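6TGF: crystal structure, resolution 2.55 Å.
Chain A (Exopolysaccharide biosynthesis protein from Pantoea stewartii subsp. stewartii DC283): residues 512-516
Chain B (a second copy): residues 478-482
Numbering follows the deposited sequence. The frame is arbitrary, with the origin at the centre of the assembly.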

ATOM      1  N   ARG A 512     -15.625  14.703  -3.812  1.00 24.98           N
ATOM      2  CA  ARG A 512     -14.227  15.163  -4.015  1.00 24.91           C
ATOM      3  C   ARG A 512     -13.767  15.891  -2.747  1.00 24.73           C
ATOM      4  O   ARG A 512     -14.360  16.935  -2.417  1.00 24.65           O
ATOM      5  CB  ARG A 512     -14.137  16.055  -5.257  1.00 25.06           C
ATOM      6  CG  ARG A 512     -14.370  15.313  -6.565  1.00 25.25           C
ATOM      7  CD  ARG A 512     -14.320  16.231  -7.771  1.00 25.47           C
ATOM      8  NE  ARG A 512     -15.446  17.157  -7.794  1.00 25.68           N
ATOM      9  CZ  ARG A 512     -15.602  18.151  -8.665  1.00 25.91           C
ATOM     10  NH1 ARG A 512     -14.695  18.368  -9.607  1.00 25.99           N
ATOM     11  NH2 ARG A 512     -16.669  18.930  -8.589  1.00 26.03           N
ATOM     12  N   VAL A 513     -12.765  15.335  -2.061  1.00 24.60           N
ATOM     13  CA  VAL A 513     -12.165  15.907  -0.819  1.00 24.56           C
ATOM     14  C   VAL A 513     -10.790  16.475  -1.178  1.00 24.62           C
ATOM     15  O   VAL A 513      -9.847  15.679  -1.333  1.00 24.78           O
ATOM     16  CB  VAL A 513     -12.077  14.847   0.297  1.00 24.51           C
ATOM     17  CG1 VAL A 513     -11.459  15.408   1.568  1.00 24.60           C
ATOM     18  CG2 VAL A 513     -13.437  14.233   0.595  1.00 24.51           C
ATOM     19  N   GLU A 514     -10.694  17.799  -1.322  1.00 24.70           N
ATOM     20  CA  GLU A 514      -9.437  18.523  -1.651  1.00 24.85           C
ATOM     21  C   GLU A 514      -9.035  19.407  -0.466  1.00 24.95           C
ATOM     22  O   GLU A 514      -9.912  19.761   0.348  1.00 24.74           O
ATOM     23  CB  GLU A 514      -9.614  19.358  -2.922  1.00 24.94           C
ATOM     24  CG  GLU A 514      -9.947  18.532  -4.154  1.00 24.96           C
ATOM     25  CD  GLU A 514      -8.838  17.612  -4.636  1.00 25.05           C
ATOM     26  OE1 GLU A 514      -7.661  18.019  -4.558  1.00 25.32           O
ATOM     27  OE2 GLU A 514      -9.153  16.490  -5.089  1.00 25.05           O
ATOM     28  N   SER A 515      -7.744  19.741  -0.385  1.00 25.18           N
ATOM     29  CA  SER A 515      -7.152  20.681   0.602  1.00 25.45           C
ATOM     30  C   SER A 515      -7.907  22.018   0.569  1.00 25.63           C
ATOM     31  O   SER A 515      -8.125  22.601   1.650  1.00 25.73           O
ATOM     32  CB  SER A 515      -5.685  20.876   0.327  1.00 25.62           C
ATOM     33  OG  SER A 515      -5.485  21.461  -0.952  1.00 25.63           O
ATOM     34  N   TYR A 516      -8.311  22.461  -0.628  1.00 25.69           N
ATOM     35  CA  TYR A 516      -8.910  23.798  -0.887  1.00 25.77           C
ATOM     36  C   TYR A 516     -10.440  23.761  -0.764  1.00 25.62           C
ATOM     37  O   TYR A 516     -11.054  24.841  -0.873  1.00 25.76           O
ATOM     38  CB  TYR A 516      -8.476  24.332  -2.256  1.00 25.92           C
ATOM     39  CG  TYR A 516      -8.645  23.386  -3.418  1.00 25.90           C
ATOM     40  CD1 TYR A 516      -9.887  23.165  -3.994  1.00 25.84           C
ATOM     41  CD2 TYR A 516      -7.554  22.728  -3.965  1.00 25.94           C
ATOM     42  CE1 TYR A 516     -10.044  22.308  -5.071  1.00 25.80           C
ATOM     43  CE2 TYR A 516      -7.694  21.867  -5.042  1.00 25.95           C
ATOM     44  CZ  TYR A 516      -8.943  21.657  -5.599  1.00 25.87           C
ATOM     45  OH  TYR A 516      -9.082  20.810  -6.659  1.00 25.96           O
TER
ATOM     46  N   SER B 478       0.971  24.945   3.941  1.00 30.55           N
ATOM     47  CA  SER B 478       0.985  23.559   3.407  1.00 29.92           C
ATOM     48  C   SER B 478      -0.452  23.086   3.160  1.00 29.24           C
ATOM     49  O   SER B 478      -1.288  23.229   4.072  1.00 29.28           O
ATOM     50  CB  SER B 478       1.728  22.623   4.323  1.00 29.81           C
ATOM     51  OG  SER B 478       2.149  21.465   3.618  1.00 29.65           O
ATOM     52  N   ARG B 479      -0.716  22.546   1.969  1.00 28.63           N
ATOM     53  CA  ARG B 479      -2.059  22.083   1.525  1.00 28.18           C
ATOM     54  C   ARG B 479      -2.266  20.643   2.008  1.00 27.57           C
ATOM     55  O   ARG B 479      -1.907  19.708   1.261  1.00 27.51           O
ATOM     56  CB  ARG B 479      -2.177  22.205   0.002  1.00 28.35           C
ATOM     57  CG  ARG B 479      -1.921  23.605  -0.538  1.00 28.65           C
ATOM     58  CD  ARG B 479      -1.851  23.629  -2.053  1.00 28.82           C
ATOM     59  NE  ARG B 479      -0.603  23.091  -2.576  1.00 28.85           N
ATOM     60  CZ  ARG B 479      -0.380  22.786  -3.854  1.00 29.01           C
ATOM     61  NH1 ARG B 479      -1.328  22.952  -4.762  1.00 29.13           N
ATOM     62  NH2 ARG B 479       0.796  22.309  -4.219  1.00 29.11           N
ATOM     63  N   LEU B 480      -2.818  20.474   3.214  1.00 26.97           N
ATOM     64  CA  LEU B 480      -2.950  19.157   3.895  1.00 26.46           C
ATOM     65  C   LEU B 480      -4.331  18.554   3.608  1.00 26.14           C
ATOM     66  O   LEU B 480      -5.306  19.320   3.505  1.00 26.15           O
ATOM     67  CB  LEU B 480      -2.729  19.338   5.400  1.00 26.40           C
ATOM     68  CG  LEU B 480      -1.440  20.055   5.801  1.00 26.49           C
ATOM     69  CD1 LEU B 480      -1.232  19.978   7.307  1.00 26.53           C
ATOM     70  CD2 LEU B 480      -0.232  19.483   5.071  1.00 26.42           C
ATOM     71  N   ASN B 481      -4.382  17.225   3.483  1.00 25.79           N
ATOM     72  CA  ASN B 481      -5.613  16.415   3.279  1.00 25.56           C
ATOM     73  C   ASN B 481      -5.494  15.170   4.172  1.00 25.39           C
ATOM     74  O   ASN B 481      -4.913  14.166   3.714  1.00 25.47           O
ATOM     75  CB  ASN B 481      -5.803  16.090   1.793  1.00 25.58           C
ATOM     76  CG  ASN B 481      -7.207  15.646   1.443  1.00 25.65           C
ATOM     77  OD1 ASN B 481      -7.955  15.183   2.302  1.00 25.65           O
ATOM     78  ND2 ASN B 481      -7.572  15.781   0.178  1.00 25.75           N
ATOM     79  N   THR B 482      -5.994  15.245   5.411  1.00 25.12           N
ATOM     80  CA  THR B 482      -5.569  14.356   6.528  1.00 25.01           C
ATOM     81  C   THR B 482      -6.738  13.514   7.051  1.00 24.89           C
ATOM     82  O   THR B 482      -7.892  13.978   6.977  1.00 24.85           O
ATOM     83  CB  THR B 482      -4.929  15.169   7.662  1.00 25.03           C
ATOM     84  OG1 THR B 482      -5.962  15.762   8.450  1.00 25.21           O
ATOM     85  CG2 THR B 482      -3.995  16.249   7.161  1.00 25.00           C
TER
HETATM   86  O   HOH W   1      -6.115  17.576  -1.596  1.00 37.06           O

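Two short side chains carry this contact between copies of the exopolysaccharide biosynthesis protein: A:Ser515 and B:Asn481, whose CA atoms lie 5.3 Å apart and whose CA-to-CB bonds each point toward the other stretch. Between them they account for well over half of the 221 Å² buried here.

B:Asn481 supplies the one direct hydrogen bond. Its ND2 donates to the backbone O of A:Val513 at 2.7 Å, with an N-H...acceptor angle of 147°, so the bond is short and moderately bent. A side-chain amide has two hydrogens to give, and the same ND2 also donates to water 1 at 2.9 Å. That water in turn accepts from the backbone N of A:Ser515 at 3.0 Å and donates a weak bond to OE1 of A:Glu514 at 3.4 Å. One amide thus reads the backbone of chain A at two points, a carbonyl directly and an NH through water. ND2 of B:Asn481 and N of A:Ser515, 4.0 Å apart, are both donors, so they cannot bond to each other; the water accepts from both.

A:Ser515 works by fit. With chi1 in the p well, its OG packs 3.5 Å from CB of B:Arg479, while its own CB sits 3.6 Å from the backbone O of B:Leu480. Neither is a hydrogen bond; the small side chain simply rests against strand backbone and the base of a longer side chain. B:Arg479 offers that base, and the end of its side chain leads away. CG1 of A:Val513 also touches OD1 of B:Asn481 at 3.6 Å, a van der Waals contact that gives the oxygen no hydrogen-bond partner.

The rule to draw is economical: a side-chain amide aimed at a strand's backbone, one water taking the second donation from its ND2, and a small residue packed close alongside.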